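Local structure of toxin-like protein (Paenibacillus larvae subsp. larvae BRL-230010, 5DZQ) at residues K30-K35 with K83-S88; K45-T48 with F54-Y57; K77-L82 with Y136-T141; S100-E105 with D126-K131; K193-V198 with T204-A209. The protein probably acts as a C3-like mono-ADP-ribosyltransferase toxin, splitting NAD+ and passing its ADP-ribose to a host protein, presumably a Rho GTPase as for its relatives. All blocks are in the same frame, centred on the assembly; numbering follows the deposited sequence.

Contact 1. Residues K30-K35 with K83-S88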
# COMPACT_ATOMS: atom_id res chain seq x y z
N LYS B 30 12.02 12.67 17.81
CA LYS B 30 11.68 13.70 18.78
C LYS B 30 12.28 15.06 18.41
O LYS B 30 11.64 16.09 18.59
CB LYS B 30 12.16 13.30 20.18
CG LYS B 30 11.47 12.07 20.76
CD LYS B 30 10.19 12.43 21.52
CE LYS B 30 8.95 12.24 20.67
NZ LYS B 30 7.71 12.74 21.34
N ALA B 31 13.51 15.05 17.92
CA ALA B 31 14.20 16.29 17.56
C ALA B 31 13.49 17.00 16.41
O ALA B 31 13.33 18.23 16.43
CB ALA B 31 15.64 15.99 17.18
N TRP B 32 13.08 16.23 15.41
CA TRP B 32 12.35 16.79 14.27
C TRP B 32 11.00 17.32 14.73
O TRP B 32 10.62 18.45 14.38
CB TRP B 32 12.19 15.73 13.18
CG TRP B 32 11.53 16.23 11.91
CD1 TRP B 32 11.64 17.48 11.35
CD2 TRP B 32 10.68 15.47 11.05
NE1 TRP B 32 10.89 17.54 10.19
CE2 TRP B 32 10.30 16.32 9.99
CE3 TRP B 32 10.20 14.16 11.08
CZ2 TRP B 32 9.47 15.89 8.96
CZ3 TRP B 32 9.38 13.74 10.07
CH2 TRP B 32 9.01 14.60 9.02
N GLU B 33 10.29 16.52 15.51
CA GLU B 33 8.96 16.89 16.01
C GLU B 33 8.97 18.23 16.75
O GLU B 33 8.03 19.02 16.64
CB GLU B 33 8.41 15.79 16.92
CG GLU B 33 6.99 16.03 17.39
CD GLU B 33 6.58 15.10 18.52
OE1 GLU B 33 7.48 14.57 19.22
OE2 GLU B 33 5.37 14.91 18.72
N LYS B 34 10.05 18.50 17.49
CA LYS B 34 10.15 19.76 18.23
C LYS B 34 10.32 20.95 17.30
O LYS B 34 9.98 22.08 17.66
CB LYS B 34 11.32 19.70 19.22
CG LYS B 34 11.11 18.73 20.37
CD LYS B 34 12.25 18.80 21.39
CE LYS B 34 12.48 17.46 22.07
NZ LYS B 34 11.31 17.01 22.88
N LYS B 35 10.82 20.70 16.09
CA LYS B 35 11.01 21.77 15.12
C LYS B 35 9.76 22.06 14.31
O LYS B 35 9.68 23.09 13.64
CB LYS B 35 12.16 21.41 14.16
CG LYS B 35 13.56 21.56 14.75
CD LYS B 35 14.61 21.59 13.64
CE LYS B 35 15.99 21.99 14.17
NZ LYS B 35 16.71 20.87 14.84
N LYS B 83 12.18 19.80 5.16
CA LYS B 83 13.40 20.60 5.11
C LYS B 83 13.91 20.94 6.51
O LYS B 83 15.07 21.29 6.68
CB LYS B 83 13.20 21.88 4.31
CG LYS B 83 13.36 21.72 2.81
CD LYS B 83 13.10 23.04 2.10
CE LYS B 83 13.12 22.87 0.59
NZ LYS B 83 12.70 24.11 -0.13
N LYS B 84 13.03 20.85 7.51
CA LYS B 84 13.41 21.11 8.90
C LYS B 84 14.08 19.90 9.54
O LYS B 84 14.50 19.95 10.70
CB LYS B 84 12.19 21.52 9.73
CG LYS B 84 11.54 22.84 9.34
CD LYS B 84 10.39 23.16 10.28
CE LYS B 84 9.71 24.47 9.92
NZ LYS B 84 8.55 24.75 10.82
N SER B 85 14.17 18.80 8.79
CA SER B 85 14.85 17.60 9.27
C SER B 85 16.24 17.50 8.68
O SER B 85 16.47 17.93 7.55
CB SER B 85 14.04 16.34 8.95
OG SER B 85 14.07 16.07 7.55
N LYS B 86 17.17 16.93 9.45
CA LYS B 86 18.54 16.68 9.00
C LYS B 86 19.04 15.41 9.65
O LYS B 86 19.10 15.33 10.87
CB LYS B 86 19.47 17.83 9.36
CG LYS B 86 19.29 19.12 8.57
CD LYS B 86 20.33 20.14 9.02
CE LYS B 86 20.04 21.54 8.49
NZ LYS B 86 20.86 22.57 9.19
N LEU B 87 19.43 14.43 8.84
CA LEU B 87 19.84 13.13 9.36
C LEU B 87 21.11 13.27 10.20
O LEU B 87 22.06 13.92 9.77
CB LEU B 87 20.06 12.15 8.21
CG LEU B 87 19.82 10.66 8.46
CD1 LEU B 87 18.47 10.42 9.11
CD2 LEU B 87 19.91 9.95 7.13
N SER B 88 21.11 12.68 11.39
CA SER B 88 22.22 12.87 12.33
C SER B 88 23.46 12.07 11.94
O SER B 88 24.57 12.46 12.26
CB SER B 88 21.78 12.47 13.75
OG SER B 88 21.52 11.08 13.83
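With its CG turned trans to the backbone N (chi1 -176°), Trp32 swings its indole off helix 29-35 and lays it against Ser85, whose own chi1 of 70° points OG elsewhere and leaves the CB methylene to make the contact. Ser85 CB sits 3.6 Å from the centroid of the five-membered ring of Trp32, only 13° from the ring normal, a CH-pi contact over one face. The polar ends of the pair turn to the last turn of helix 69-83: Trp32 NE1 bonds to Ala81 O and Ser85 OG to Leu82 O. Beside them each of two lysines lays its CD against the other's backbone carbonyl oxygen. The CD of Lys35 lies 3.4 Å from Lys84 O, and in return the extended chain of Lys84 brings its CD to 3.4 Å from Lys35 O. The ammonium adds a weak hydrogen bond, Lys84 NZ to Lys35 O at 3.5 Å; its main partner is Glu40, in a salt bridge. The N-terminal helix is thereby fastened to the loop that leaves helix 69-83 for strand 91-97, with the indole also resting on Val44 of helix 38-49 and Val169 of strand 167-170.

Contact 2. Residues K45-T48 with F54-Y57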
# COMPACT_ATOMS: atom_id res chain seq x y z
N LYS B 45 1.64 13.30 9.39
CA LYS B 45 0.83 12.13 9.72
C LYS B 45 -0.24 11.86 8.67
O LYS B 45 -0.53 10.69 8.37
CB LYS B 45 0.19 12.30 11.10
CG LYS B 45 1.19 12.23 12.24
CD LYS B 45 0.47 11.99 13.55
CE LYS B 45 1.41 12.09 14.73
NZ LYS B 45 0.65 11.90 16.00
N GLU B 46 -0.84 12.93 8.13
CA GLU B 46 -1.82 12.78 7.06
C GLU B 46 -1.21 12.02 5.88
O GLU B 46 -1.80 11.06 5.38
CB GLU B 46 -2.35 14.14 6.57
CG GLU B 46 -3.37 14.00 5.41
CD GLU B 46 -4.01 15.32 4.98
OE1 GLU B 46 -4.24 15.51 3.77
OE2 GLU B 46 -4.28 16.17 5.86
N TYR B 47 -0.04 12.47 5.45
CA TYR B 47 0.71 11.83 4.38
C TYR B 47 1.00 10.36 4.69
O TYR B 47 0.72 9.48 3.87
CB TYR B 47 2.06 12.53 4.07
CG TYR B 47 2.92 11.62 3.20
CD1 TYR B 47 2.71 11.53 1.83
CD2 TYR B 47 3.87 10.76 3.77
CE1 TYR B 47 3.46 10.64 1.04
CE2 TYR B 47 4.59 9.88 3.00
CZ TYR B 47 4.37 9.81 1.64
OH TYR B 47 5.11 8.93 0.88
N THR B 48 1.59 10.10 5.85
CA THR B 48 2.07 8.74 6.12
C THR B 48 0.90 7.75 6.12
O THR B 48 1.05 6.60 5.72
CB THR B 48 2.84 8.63 7.46
OG1 THR B 48 2.01 9.05 8.53
CG2 THR B 48 4.10 9.52 7.43
N PHE B 54 -1.14 11.06 -2.65
CA PHE B 54 -0.07 12.04 -2.81
C PHE B 54 0.92 11.58 -3.89
O PHE B 54 1.28 12.32 -4.80
CB PHE B 54 0.71 12.26 -1.51
CG PHE B 54 -0.02 13.05 -0.47
CD1 PHE B 54 -0.83 12.41 0.46
CD2 PHE B 54 0.13 14.43 -0.40
CE1 PHE B 54 -1.51 13.13 1.45
CE2 PHE B 54 -0.55 15.16 0.58
CZ PHE B 54 -1.36 14.51 1.50
N ASN B 55 1.40 10.36 -3.74
CA ASN B 55 2.46 9.89 -4.63
C ASN B 55 2.00 9.58 -6.05
O ASN B 55 2.76 9.77 -6.99
CB ASN B 55 3.14 8.68 -4.01
CG ASN B 55 3.88 9.03 -2.73
OD1 ASN B 55 4.30 10.16 -2.54
ND2 ASN B 55 4.03 8.06 -1.84
N THR B 56 0.76 9.12 -6.22
CA THR B 56 0.30 8.87 -7.57
C THR B 56 0.13 10.23 -8.29
O THR B 56 0.42 10.35 -9.47
CB THR B 56 -1.01 8.04 -7.60
OG1 THR B 56 -2.02 8.70 -6.82
CG2 THR B 56 -0.77 6.67 -7.02
N TYR B 57 -0.30 11.26 -7.56
CA TYR B 57 -0.39 12.61 -8.14
C TYR B 57 1.00 13.11 -8.59
O TYR B 57 1.16 13.65 -9.69
CB TYR B 57 -0.99 13.60 -7.14
CG TYR B 57 -0.90 15.08 -7.58
CD1 TYR B 57 -1.71 15.58 -8.58
CD2 TYR B 57 0.00 15.95 -6.98
CE1 TYR B 57 -1.64 16.92 -8.98
CE2 TYR B 57 0.09 17.29 -7.37
CZ TYR B 57 -0.74 17.77 -8.37
OH TYR B 57 -0.65 19.10 -8.76
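Tyr47 drives the CD1 edge of its ring against the face of Phe54, the two making an offset edge-to-face pair with centroids 5.7 Å apart and planes at 67°. Tyr47 CD1 comes to 3.9 Å from Phe54 CG. Phe54 answers with its CB, which lies in the plane of the tyrosine ring at that same edge, while the Tyr47 CB stands over a face of the phenylalanine. With Tyr47 CG trans to its backbone N (chi1 166°), the ring is brought round to helix 51-60 and the hydroxyl is taken on to Asn55. There Asn55 ND2 donates to Tyr47 OH over 3.1 Å, with a nearly straight angle of 167° at the hydrogen and the oxygen close to the amide plane. The amide oxygen of Asn55 is engaged as well, accepting the backbone N of Tyr138, and Tyr47 OH is also hydrogen-bonded to Ser140 OG. At the outer end of the phenylalanine, Glu46 OE1 comes to the ring edge, 3.8 Å from Phe54 CZ, but the carboxylate is held chiefly by a salt bridge to Lys74; Glu46 also packs on Asn114 of the second subunit. Both ends of the Asn55 amide and the Tyr47 hydroxyl are therefore satisfied inside a buried aromatic contact, which settles the orientation of the amide and probably steadies the tyrosine ring, while the carboxylate oxygen at the phenylalanine rim would meet the slightly positive ring hydrogens in a mildly favourable way.

Contact 3. Residues K77-L82 with Y136-T141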
# COMPACT_ATOMS: atom_id res chain seq x y z
N LYS B 77 3.78 22.54 1.87
CA LYS B 77 3.98 22.53 3.32
C LYS B 77 4.73 21.29 3.77
O LYS B 77 5.59 21.36 4.65
CB LYS B 77 2.63 22.63 4.04
CG LYS B 77 1.84 23.90 3.76
CD LYS B 77 0.76 24.13 4.82
CE LYS B 77 0.11 25.49 4.67
NZ LYS B 77 -0.87 25.51 3.56
N LEU B 78 4.42 20.14 3.18
CA LEU B 78 5.10 18.91 3.54
C LEU B 78 6.58 18.99 3.15
O LEU B 78 7.45 18.58 3.91
CB LEU B 78 4.42 17.71 2.87
CG LEU B 78 4.80 16.29 3.28
CD1 LEU B 78 4.84 16.14 4.80
CD2 LEU B 78 3.80 15.32 2.66
N ASP B 79 6.86 19.55 1.97
CA ASP B 79 8.23 19.81 1.56
C ASP B 79 8.99 20.63 2.63
O ASP B 79 10.15 20.37 2.93
CB ASP B 79 8.28 20.57 0.24
CG ASP B 79 7.77 19.75 -0.94
OD1 ASP B 79 7.57 18.53 -0.80
OD2 ASP B 79 7.57 20.34 -2.02
N GLU B 80 8.30 21.62 3.18
CA GLU B 80 8.93 22.53 4.13
C GLU B 80 9.17 21.84 5.46
O GLU B 80 10.20 22.04 6.11
CB GLU B 80 8.09 23.78 4.32
CG GLU B 80 8.17 24.75 3.15
CD GLU B 80 9.61 25.14 2.82
OE1 GLU B 80 10.40 25.44 3.75
OE2 GLU B 80 9.96 25.15 1.61
N ALA B 81 8.21 21.01 5.86
CA ALA B 81 8.35 20.21 7.06
C ALA B 81 9.60 19.34 6.96
O ALA B 81 10.42 19.31 7.88
CB ALA B 81 7.12 19.35 7.29
N LEU B 82 9.75 18.65 5.84
CA LEU B 82 10.91 17.77 5.65
C LEU B 82 12.22 18.55 5.61
O LEU B 82 13.27 18.02 5.99
CB LEU B 82 10.75 16.94 4.37
CG LEU B 82 9.89 15.68 4.53
CD1 LEU B 82 9.54 15.02 3.17
CD2 LEU B 82 10.58 14.67 5.45
N TYR B 136 9.68 10.51 -8.01
CA TYR B 136 8.79 11.66 -8.00
C TYR B 136 7.96 11.81 -6.73
O TYR B 136 7.73 12.92 -6.26
CB TYR B 136 7.87 11.56 -9.20
CG TYR B 136 8.63 11.67 -10.49
CD1 TYR B 136 9.63 12.63 -10.65
CD2 TYR B 136 8.38 10.82 -11.55
CE1 TYR B 136 10.34 12.75 -11.82
CE2 TYR B 136 9.08 10.93 -12.74
CZ TYR B 136 10.06 11.89 -12.87
OH TYR B 136 10.78 12.00 -14.04
N GLY B 137 7.50 10.69 -6.19
CA GLY B 137 6.73 10.73 -4.96
C GLY B 137 7.65 10.95 -3.77
O GLY B 137 8.86 10.99 -3.92
N TYR B 138 7.05 11.11 -2.59
CA TYR B 138 7.82 11.08 -1.34
C TYR B 138 8.34 9.66 -1.18
O TYR B 138 7.72 8.71 -1.65
CB TYR B 138 6.96 11.48 -0.15
CG TYR B 138 6.55 12.94 -0.19
CD1 TYR B 138 7.40 13.94 0.28
CD2 TYR B 138 5.33 13.32 -0.72
CE1 TYR B 138 7.03 15.29 0.23
CE2 TYR B 138 4.96 14.65 -0.78
CZ TYR B 138 5.81 15.63 -0.31
OH TYR B 138 5.42 16.95 -0.38
N LEU B 139 9.47 9.52 -0.51
CA LEU B 139 10.11 8.22 -0.46
C LEU B 139 10.13 7.67 0.97
O LEU B 139 10.98 8.04 1.77
CB LEU B 139 11.52 8.34 -1.03
CG LEU B 139 12.39 7.09 -1.14
CD1 LEU B 139 11.68 6.02 -1.92
CD2 LEU B 139 13.72 7.44 -1.79
N SER B 140 9.17 6.79 1.27
CA SER B 140 9.12 6.15 2.59
C SER B 140 9.97 4.90 2.55
O SER B 140 9.89 4.12 1.60
CB SER B 140 7.68 5.79 2.98
OG SER B 140 6.84 6.92 2.81
N THR B 141 10.78 4.70 3.59
CA THR B 141 11.69 3.57 3.64
C THR B 141 11.64 2.91 5.02
O THR B 141 11.30 3.57 6.00
CB THR B 141 13.12 4.00 3.34
OG1 THR B 141 13.58 4.92 4.34
CG2 THR B 141 13.20 4.67 1.97
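Tyr138 reaches across to helix 69-83 with chi1 at -68°, its CG trans to the carbonyl carbon, and meets Leu82, Leu78 and Asp79 in turn. Its CB packs against the hydroxyl of Tyr47, whose ring makes an edge-to-face pair with that of Tyr138. Further out, CD1 of the ring touches Leu82 CD1 at 3.8 Å. One face is then covered by Leu78: its CD2 lies 3.9 Å from the ring centroid of Tyr138 and 24° off the normal, a CH-pi contact displaced toward the CZ rim. Tyr138 CE1 already lies near the aspartate, 3.4 Å from Asp79 OD1. At the tip, Tyr138 OH donates a hydrogen bond of 2.7 Å to Asp79 OD1, and Leu78 CB sits 3.5 Å from the same hydroxyl oxygen. The carboxylate is met from above its plane, 43° out of it, while Asp79 OD2 forms a salt bridge with Arg185, a second partner that probably helps to keep the group charged and fixed. The tyrosine thus links helix 69-83 to the loop just before strand 139-142, apolar along its ring and polar at its end. Two residues further on, the chain reaches Ser140 and Thr141, consistent with the start of the Ser-Thr-Ser motif of ADP-ribosyltransferases, so that the contact anchors the root of this signature strand on the helical side of the alpha/beta fold seen in C3-like toxins.

Contact 4. Residues S100-E105 with D126-K131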
# COMPACT_ATOMS: atom_id res chain seq x y z
N SER B 100 6.18 -3.65 -11.06
CA SER B 100 5.58 -2.55 -11.81
C SER B 100 6.47 -1.30 -11.81
O SER B 100 6.34 -0.46 -12.69
CB SER B 100 4.19 -2.20 -11.25
OG SER B 100 4.27 -1.64 -9.95
N ILE B 101 7.38 -1.20 -10.84
CA ILE B 101 8.28 -0.04 -10.81
C ILE B 101 9.22 0.01 -12.01
O ILE B 101 9.89 1.01 -12.24
CB ILE B 101 9.14 -0.02 -9.54
CG1 ILE B 101 10.08 -1.24 -9.51
CG2 ILE B 101 8.27 0.05 -8.29
CD1 ILE B 101 11.11 -1.17 -8.41
N PHE B 102 9.27 -1.08 -12.79
CA PHE B 102 10.15 -1.16 -13.95
C PHE B 102 9.48 -0.74 -15.26
O PHE B 102 10.17 -0.55 -16.26
CB PHE B 102 10.69 -2.58 -14.12
CG PHE B 102 11.53 -3.05 -12.97
CD1 PHE B 102 12.49 -2.22 -12.41
CD2 PHE B 102 11.34 -4.31 -12.43
CE1 PHE B 102 13.27 -2.66 -11.34
CE2 PHE B 102 12.10 -4.75 -11.35
CZ PHE B 102 13.07 -3.92 -10.81
N GLY B 103 8.16 -0.61 -15.26
CA GLY B 103 7.44 -0.29 -16.48
C GLY B 103 6.83 -1.50 -17.17
O GLY B 103 7.10 -2.64 -16.79
N LYS B 104 6.03 -1.26 -18.21
CA LYS B 104 5.21 -2.32 -18.80
C LYS B 104 6.01 -3.42 -19.49
O LYS B 104 5.63 -4.59 -19.44
CB LYS B 104 4.22 -1.72 -19.81
CG LYS B 104 2.98 -1.08 -19.18
CD LYS B 104 1.96 -0.69 -20.26
CE LYS B 104 0.71 -0.06 -19.65
NZ LYS B 104 -0.24 0.40 -20.71
N GLU B 105 7.11 -3.05 -20.13
CA GLU B 105 7.90 -4.03 -20.88
C GLU B 105 8.52 -5.07 -19.96
O GLU B 105 8.62 -6.24 -20.32
CB GLU B 105 9.00 -3.34 -21.70
CG GLU B 105 9.88 -2.39 -20.92
CD GLU B 105 11.12 -2.00 -21.68
OE1 GLU B 105 11.52 -2.75 -22.61
OE2 GLU B 105 11.71 -0.94 -21.36
N ASP B 126 21.71 -3.15 -17.45
CA ASP B 126 22.41 -2.19 -18.31
C ASP B 126 21.67 -0.87 -18.38
O ASP B 126 22.27 0.21 -18.38
CB ASP B 126 22.58 -2.76 -19.72
CG ASP B 126 23.71 -3.77 -19.81
OD1 ASP B 126 24.69 -3.63 -19.04
OD2 ASP B 126 23.62 -4.70 -20.64
N GLU B 127 20.35 -0.95 -18.42
CA GLU B 127 19.51 0.23 -18.47
C GLU B 127 19.57 1.00 -17.15
O GLU B 127 19.46 2.22 -17.14
CB GLU B 127 18.07 -0.17 -18.80
CG GLU B 127 17.14 0.99 -19.13
CD GLU B 127 16.01 0.58 -20.05
OE1 GLU B 127 16.27 -0.17 -21.02
OE2 GLU B 127 14.85 1.00 -19.81
N TYR B 128 19.78 0.29 -16.04
CA TYR B 128 19.64 0.88 -14.71
C TYR B 128 20.95 1.15 -13.96
O TYR B 128 21.12 2.22 -13.37
CB TYR B 128 18.76 -0.02 -13.84
CG TYR B 128 17.30 0.39 -13.76
CD1 TYR B 128 16.63 0.87 -14.88
CD2 TYR B 128 16.60 0.28 -12.57
CE1 TYR B 128 15.30 1.24 -14.81
CE2 TYR B 128 15.27 0.64 -12.49
CZ TYR B 128 14.62 1.12 -13.61
OH TYR B 128 13.29 1.49 -13.52
N GLN B 129 21.85 0.18 -13.95
CA GLN B 129 23.02 0.25 -13.08
C GLN B 129 23.99 1.37 -13.45
O GLN B 129 24.32 1.56 -14.62
CB GLN B 129 23.76 -1.10 -13.07
CG GLN B 129 24.83 -1.20 -11.99
CD GLN B 129 25.45 -2.58 -11.90
OE1 GLN B 129 24.78 -3.55 -11.53
NE2 GLN B 129 26.73 -2.67 -12.23
N GLY B 130 24.45 2.10 -12.45
CA GLY B 130 25.42 3.16 -12.64
C GLY B 130 24.77 4.51 -12.88
O GLY B 130 25.44 5.54 -12.91
N LYS B 131 23.45 4.51 -13.03
CA LYS B 131 22.72 5.71 -13.41
C LYS B 131 21.95 6.32 -12.24
O LYS B 131 21.67 5.64 -11.25
CB LYS B 131 21.78 5.39 -14.58
CG LYS B 131 22.53 5.06 -15.87
CD LYS B 131 21.69 4.29 -16.87
CE LYS B 131 21.04 5.21 -17.90
NZ LYS B 131 20.13 4.47 -18.83
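Phe102 turns the CD1-CE1 edge of its ring to the face of Tyr128 in an offset edge-to-face pair, the centroids 5.9 Å apart and the planes at 71°. Phe102 CD1 and Tyr128 CE2 approach to 4.0 Å, and the tyrosine hydroxyl lies at the edge of the phenylalanine, near its plane. One shell out, the CG1 of the preceding Ile101 covers a face of Phe102, and Val154 of strand 154-160 backs both residues. Tyr128, for its part, has an unusual chi1 of -97°, away from the staggered positions, and rests on Ile191 and Met194 of strand 187-198. It closes helix 118-128 and opens a type II turn to Lys131, in which Gly130 takes the positive phi; Lys131 NZ folds back on Glu127 O at 2.9 Å. Near the surface Glu105 and Glu127 extend toward each other, with 4.0 Å between Glu105 OE2 and Glu127 OE2. The contact is accordingly held across the two segments by the aromatic pair, and its one charged encounter pairs like with like: the two carboxylates would probably repel each other, or raise one another's pKa, to a degree that solvent at this margin may soften.

Contact 5. Residues K193-V198 with T204-A209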
# COMPACT_ATOMS: atom_id res chain seq x y z
N LYS B 193 24.59 -0.92 -7.64
CA LYS B 193 24.71 -2.32 -8.02
C LYS B 193 23.33 -2.93 -8.16
O LYS B 193 22.38 -2.51 -7.50
CB LYS B 193 25.52 -3.08 -6.97
CG LYS B 193 26.16 -4.37 -7.46
CD LYS B 193 27.04 -4.96 -6.38
CE LYS B 193 27.88 -6.12 -6.89
NZ LYS B 193 28.80 -6.65 -5.83
N MET B 194 23.21 -3.92 -9.03
CA MET B 194 21.93 -4.57 -9.26
C MET B 194 22.15 -6.05 -9.53
O MET B 194 22.96 -6.41 -10.39
CB MET B 194 21.22 -3.89 -10.43
CG MET B 194 19.74 -4.10 -10.49
SD MET B 194 18.99 -2.93 -11.65
CE MET B 194 17.35 -3.63 -11.77
N TYR B 195 21.47 -6.92 -8.79
CA TYR B 195 21.66 -8.36 -8.99
C TYR B 195 20.50 -9.19 -8.49
O TYR B 195 19.60 -8.70 -7.81
CB TYR B 195 22.96 -8.85 -8.30
CG TYR B 195 23.07 -8.50 -6.82
CD1 TYR B 195 23.58 -7.27 -6.42
CD2 TYR B 195 22.70 -9.41 -5.84
CE1 TYR B 195 23.70 -6.95 -5.08
CE2 TYR B 195 22.81 -9.10 -4.49
CZ TYR B 195 23.32 -7.86 -4.12
OH TYR B 195 23.43 -7.53 -2.79
N ILE B 196 20.54 -10.47 -8.85
CA ILE B 196 19.52 -11.42 -8.46
C ILE B 196 19.94 -12.21 -7.24
O ILE B 196 20.98 -12.85 -7.24
CB ILE B 196 19.23 -12.41 -9.60
CG1 ILE B 196 18.78 -11.66 -10.86
CG2 ILE B 196 18.20 -13.45 -9.16
CD1 ILE B 196 18.87 -12.51 -12.12
N ILE B 197 19.13 -12.17 -6.19
CA ILE B 197 19.37 -13.01 -5.03
C ILE B 197 18.57 -14.30 -5.17
O ILE B 197 17.34 -14.28 -5.29
CB ILE B 197 19.00 -12.29 -3.72
CG1 ILE B 197 19.79 -10.99 -3.58
CG2 ILE B 197 19.28 -13.18 -2.52
CD1 ILE B 197 19.43 -10.20 -2.34
N VAL B 198 19.28 -15.42 -5.17
CA VAL B 198 18.65 -16.73 -5.32
C VAL B 198 18.36 -17.32 -3.96
O VAL B 198 19.28 -17.66 -3.23
CB VAL B 198 19.57 -17.68 -6.12
CG1 VAL B 198 18.89 -19.03 -6.32
CG2 VAL B 198 19.92 -17.06 -7.45
N THR B 204 14.91 -12.81 -5.84
CA THR B 204 14.67 -11.41 -5.53
C THR B 204 15.56 -10.51 -6.37
O THR B 204 16.76 -10.74 -6.50
CB THR B 204 14.93 -11.13 -4.01
OG1 THR B 204 14.11 -11.99 -3.20
CG2 THR B 204 14.64 -9.67 -3.66
N ILE B 205 14.97 -9.47 -6.96
CA ILE B 205 15.77 -8.50 -7.67
C ILE B 205 16.26 -7.50 -6.65
O ILE B 205 15.45 -6.84 -5.99
CB ILE B 205 14.97 -7.81 -8.80
CG1 ILE B 205 14.71 -8.82 -9.92
CG2 ILE B 205 15.73 -6.61 -9.33
CD1 ILE B 205 13.63 -8.38 -10.91
N LYS B 206 17.58 -7.41 -6.50
CA LYS B 206 18.20 -6.58 -5.48
C LYS B 206 18.76 -5.31 -6.11
O LYS B 206 19.51 -5.38 -7.08
CB LYS B 206 19.30 -7.36 -4.74
CG LYS B 206 20.07 -6.56 -3.67
CD LYS B 206 19.15 -5.98 -2.60
CE LYS B 206 19.69 -6.17 -1.20
NZ LYS B 206 20.95 -5.43 -0.92
N ILE B 207 18.38 -4.16 -5.56
CA ILE B 207 18.92 -2.88 -6.00
C ILE B 207 19.64 -2.21 -4.85
O ILE B 207 19.07 -2.02 -3.78
CB ILE B 207 17.80 -1.94 -6.53
CG1 ILE B 207 17.09 -2.59 -7.72
CG2 ILE B 207 18.41 -0.57 -6.93
CD1 ILE B 207 15.80 -1.90 -8.13
N GLU B 208 20.91 -1.86 -5.05
CA GLU B 208 21.66 -1.14 -4.04
C GLU B 208 21.94 0.28 -4.55
O GLU B 208 22.51 0.46 -5.63
CB GLU B 208 22.95 -1.89 -3.69
CG GLU B 208 22.65 -3.31 -3.22
CD GLU B 208 23.88 -4.05 -2.72
OE1 GLU B 208 25.00 -3.63 -3.07
OE2 GLU B 208 23.71 -5.05 -1.99
N ALA B 209 21.53 1.29 -3.77
CA ALA B 209 21.58 2.67 -4.25
C ALA B 209 22.06 3.64 -3.18
O ALA B 209 21.98 3.36 -1.98
CB ALA B 209 20.21 3.10 -4.77
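Tyr195 OH donates a short hydrogen bond of 2.6 Å to Glu208 OE2, approaching 54° out of the carboxylate plane. The same oxygen takes Lys206 NZ in a salt bridge of 3.0 Å through its anti lone pair, and that ammonium has a further, weak bond to Thr157. Beneath this trio runs the antiparallel ladder of strands 187-198 and 203-211, in which Lys193-Glu208, Tyr195-Lys206 and Ile197-Thr204 are the hydrogen-bonded pairs, each closed by two N-H...O bonds. The shortest of them is Lys206 N to Tyr195 O, at 2.7 Å. A chi1 of 54° places the Tyr195 ring beside the aliphatic part of Lys206, whose CG stands over its face, 4.0 Å from the centroid, while Ile197 CD1, two residues beyond Tyr195 on the same face, touches Lys206 CB. The opposite face of the hairpin is apolar: Met194 CG meets Ile207 CG1 at 4.1 Å and Met194 CE meets Ile205 CG2 at 4.2 Å, and Met194 itself packs on Leu124 and Tyr128 of helix 118-128. One face of this two-stranded unit is thus apolar and turned to a helix, whereas the other combines Ile197 with a polar cluster in which two donors grip a single carboxylate oxygen; this should stabilise the negative charge of Glu208 and probably restrains the bent lysine and the tyrosine.

Contacts 1, 2 and 3 form a continuous patch on the helical side of the chain. Contact 3 is the middle member: it touches both of the others, its centre about 13 Å from that of contact 1 and about 9 Å from that of contact 2. Contacts 4 and 5, centres 12 Å apart, make a second patch on the opposite side of the chain's centre from contacts 1 and 3, where Tyr128 CB packs on Met194 SD at 3.6 Å. Between contacts 3 and 5 the nearest atoms are about 8 Å apart. Contact 3 holds the strand of the probable Ser-Thr-Ser signature, whereas the bound magnesium lies near contact 5, about 7 Å from the Thr204 side chain.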